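Local coordinates for cyclic nucleotide-binding protein (Ruegeria pomeroyi, PDB 3FX3) that probably acts as a Crp-type transcription regulator, joining a cyclic nucleotide-binding domain to a helix-turn-helix domain that is expected to bind DNA, at residues 156-161 with 196-201. Numbering follows the deposited sequence.
Sequences QRVAEF and SRAFSR. With PO4 (phosphate ion), chain H.
Val158 presents its two methyl groups to two consecutive residues of helix 192-203, within 196-201, and this small apolar fork makes the contact. Val158 CG2 rests on Ala198 CB at 3.6 Å; the CA atoms of Val158 and Ala198 are 6.8 Å apart. Alanine suits the place because its short side chain lets the valine branch come close to the helix backbone. The other branch, CG1, lies anti to the backbone N of Val158 (chi1 173°) and meets the aromatic ring of Phe199, reaching 3.8 Å from CE1. Although the CB of Phe199 points away from the valine, the long ring swings back, crossing the Val158 side chain at about a right angle and meeting CG1 obliquely. The join is thus purely apolar, and a beta-branched residue can serve both neighbours at once.

Arg197, next in sequence to Ala198, faces elsewhere and holds a phosphate ion, probably from the crystallisation liquor. The ion lies at the edge of the guanidinium. Arg197 NE donates to phosphate O2 at 2.6 Å. Arg197 NH1 donates to phosphate O1 at 3.2 Å, a nearly straight bond. A bend at chi3 (-86°) turns the group toward the ion, which Ser194 OG also binds. This anion site lies on helix 192-203, in the position of the recognition helix of a Crp-like helix-turn-helix domain, so it is consistent with a surface suited to DNA phosphates.

Farther out, Leu195 and Leu202 of the same helix and Met190 of the preceding loop also pack on Val158. The contact therefore seats helix 192-203 against helix 154-165, while helix 219-227 packs on Ala159 and helix 182-187 on Phe161.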
loop_
_atom_site.group_PDB
_atom_site.type_symbol
_atom_site.label_atom_id
_atom_site.label_comp_id
_atom_site.label_asym_id
_atom_site.label_seq_id
_atom_site.Cartn_x
_atom_site.Cartn_y
_atom_site.Cartn_z
ATOM N N GLN B 156 17.854 11.205 -0.022
ATOM C CA GLN B 156 17.770 9.773 0.258
ATOM C C GLN B 156 16.592 9.151 -0.466
ATOM O O GLN B 156 16.691 8.039 -0.980
ATOM C CB GLN B 156 17.686 9.490 1.768
ATOM C CG GLN B 156 19.028 9.695 2.473
ATOM C CD GLN B 156 18.964 9.481 3.965
ATOM O OE1 GLN B 156 18.152 10.092 4.651
ATOM N NE2 GLN B 156 19.843 8.623 4.481
ATOM N N ARG B 157 15.479 9.872 -0.515
ATOM C CA ARG B 157 14.295 9.347 -1.198
ATOM C C ARG B 157 14.541 9.181 -2.681
ATOM O O ARG B 157 14.075 8.227 -3.261
ATOM C CB ARG B 157 13.078 10.222 -0.944
ATOM C CG ARG B 157 12.595 10.192 0.533
ATOM C CD ARG B 157 11.570 11.306 0.768
ATOM N NE ARG B 157 10.445 11.047 -0.088
ATOM C CZ ARG B 157 9.755 11.923 -0.798
ATOM N NH1 ARG B 157 9.994 13.223 -0.781
ATOM N NH2 ARG B 157 8.777 11.452 -1.519
ATOM N N VAL B 158 15.315 10.084 -3.281
ATOM C CA VAL B 158 15.623 9.989 -4.716
ATOM C C VAL B 158 16.583 8.826 -4.970
ATOM O O VAL B 158 16.421 8.070 -5.952
ATOM C CB VAL B 158 16.198 11.316 -5.249
ATOM C CG1 VAL B 158 16.685 11.178 -6.709
ATOM C CG2 VAL B 158 15.144 12.407 -5.113
ATOM N N ALA B 159 17.564 8.674 -4.072
ATOM C CA ALA B 159 18.486 7.530 -4.120
ATOM C C ALA B 159 17.687 6.227 -4.146
ATOM O O ALA B 159 17.930 5.335 -4.941
ATOM C CB ALA B 159 19.427 7.553 -2.902
ATOM N N GLU B 160 16.711 6.155 -3.265
ATOM C CA GLU B 160 15.837 4.994 -3.140
ATOM C C GLU B 160 15.037 4.723 -4.420
ATOM O O GLU B 160 14.871 3.573 -4.881
ATOM C CB GLU B 160 14.888 5.281 -1.976
ATOM C CG GLU B 160 14.316 4.102 -1.335
ATOM C CD GLU B 160 15.347 3.270 -0.538
ATOM O OE1 GLU B 160 15.890 3.749 0.504
ATOM O OE2 GLU B 160 15.559 2.106 -0.958
ATOM N N PHE B 161 14.505 5.800 -4.985
ATOM C CA PHE B 161 13.810 5.721 -6.253
ATOM C C PHE B 161 14.742 5.185 -7.362
ATOM O O PHE B 161 14.408 4.265 -8.092
ATOM C CB PHE B 161 13.222 7.107 -6.582
ATOM C CG PHE B 161 12.606 7.193 -7.944
ATOM C CD1 PHE B 161 11.306 6.763 -8.146
ATOM C CD2 PHE B 161 13.325 7.698 -9.016
ATOM C CE1 PHE B 161 10.725 6.822 -9.406
ATOM C CE2 PHE B 161 12.734 7.780 -10.279
ATOM C CZ PHE B 161 11.428 7.329 -10.457
ATOM N N SER B 196 16.116 18.915 -7.793
ATOM C CA SER B 196 17.424 19.345 -8.305
ATOM C C SER B 196 18.518 19.336 -7.245
ATOM O O SER B 196 19.651 18.898 -7.513
ATOM C CB SER B 196 17.330 20.733 -8.956
ATOM O OG SER B 196 16.631 20.612 -10.176
ATOM N N ARG B 197 18.184 19.842 -6.060
ATOM C CA ARG B 197 19.088 19.757 -4.916
ATOM C C ARG B 197 19.422 18.299 -4.623
ATOM O O ARG B 197 20.585 17.966 -4.397
ATOM C CB ARG B 197 18.457 20.358 -3.660
ATOM C CG ARG B 197 18.277 21.870 -3.697
ATOM C CD ARG B 197 18.053 22.460 -2.275
ATOM N NE ARG B 197 16.641 22.425 -1.846
ATOM C CZ ARG B 197 15.676 23.250 -2.283
ATOM N NH1 ARG B 197 14.434 23.109 -1.809
ATOM N NH2 ARG B 197 15.929 24.202 -3.193
ATOM N N ALA B 198 18.408 17.432 -4.643
ATOM C CA ALA B 198 18.650 16.029 -4.335
ATOM C C ALA B 198 19.667 15.467 -5.312
ATOM O O ALA B 198 20.632 14.833 -4.895
ATOM C CB ALA B 198 17.354 15.192 -4.334
ATOM N N PHE B 199 19.466 15.711 -6.602
ATOM C CA PHE B 199 20.419 15.242 -7.609
ATOM C C PHE B 199 21.812 15.801 -7.347
ATOM O O PHE B 199 22.817 15.104 -7.533
ATOM C CB PHE B 199 20.002 15.656 -9.025
ATOM C CG PHE B 199 18.854 14.879 -9.595
ATOM C CD1 PHE B 199 18.753 13.510 -9.422
ATOM C CD2 PHE B 199 17.911 15.515 -10.369
ATOM C CE1 PHE B 199 17.708 12.804 -9.966
ATOM C CE2 PHE B 199 16.859 14.810 -10.936
ATOM C CZ PHE B 199 16.756 13.450 -10.720
ATOM N N SER B 200 21.876 17.060 -6.930
ATOM C CA SER B 200 23.168 17.688 -6.692
ATOM C C SER B 200 23.905 16.951 -5.569
ATOM O O SER B 200 25.046 16.518 -5.738
ATOM C CB SER B 200 22.993 19.150 -6.337
ATOM O OG SER B 200 24.257 19.751 -6.220
ATOM N N ARG B 201 23.237 16.789 -4.435
ATOM C CA ARG B 201 23.786 16.005 -3.343
ATOM C C ARG B 201 24.260 14.613 -3.777
ATOM O O ARG B 201 25.307 14.155 -3.332
ATOM C CB ARG B 201 22.748 15.853 -2.239
ATOM C CG ARG B 201 22.560 17.113 -1.428
ATOM C CD ARG B 201 21.391 16.965 -0.455
ATOM N NE ARG B 201 21.704 17.502 0.867
ATOM C CZ ARG B 201 21.902 18.793 1.137
ATOM N NH1 ARG B 201 22.184 19.166 2.377
ATOM N NH2 ARG B 201 21.825 19.718 0.174
HETATM P P PO4 H . 15.026 19.977 0.496
HETATM O O1 PO4 H . 13.736 20.700 0.169
HETATM O O2 PO4 H . 16.177 20.930 0.286
HETATM O O3 PO4 H . 15.247 18.776 -0.405
HETATM O O4 PO4 H . 15.008 19.526 1.939
#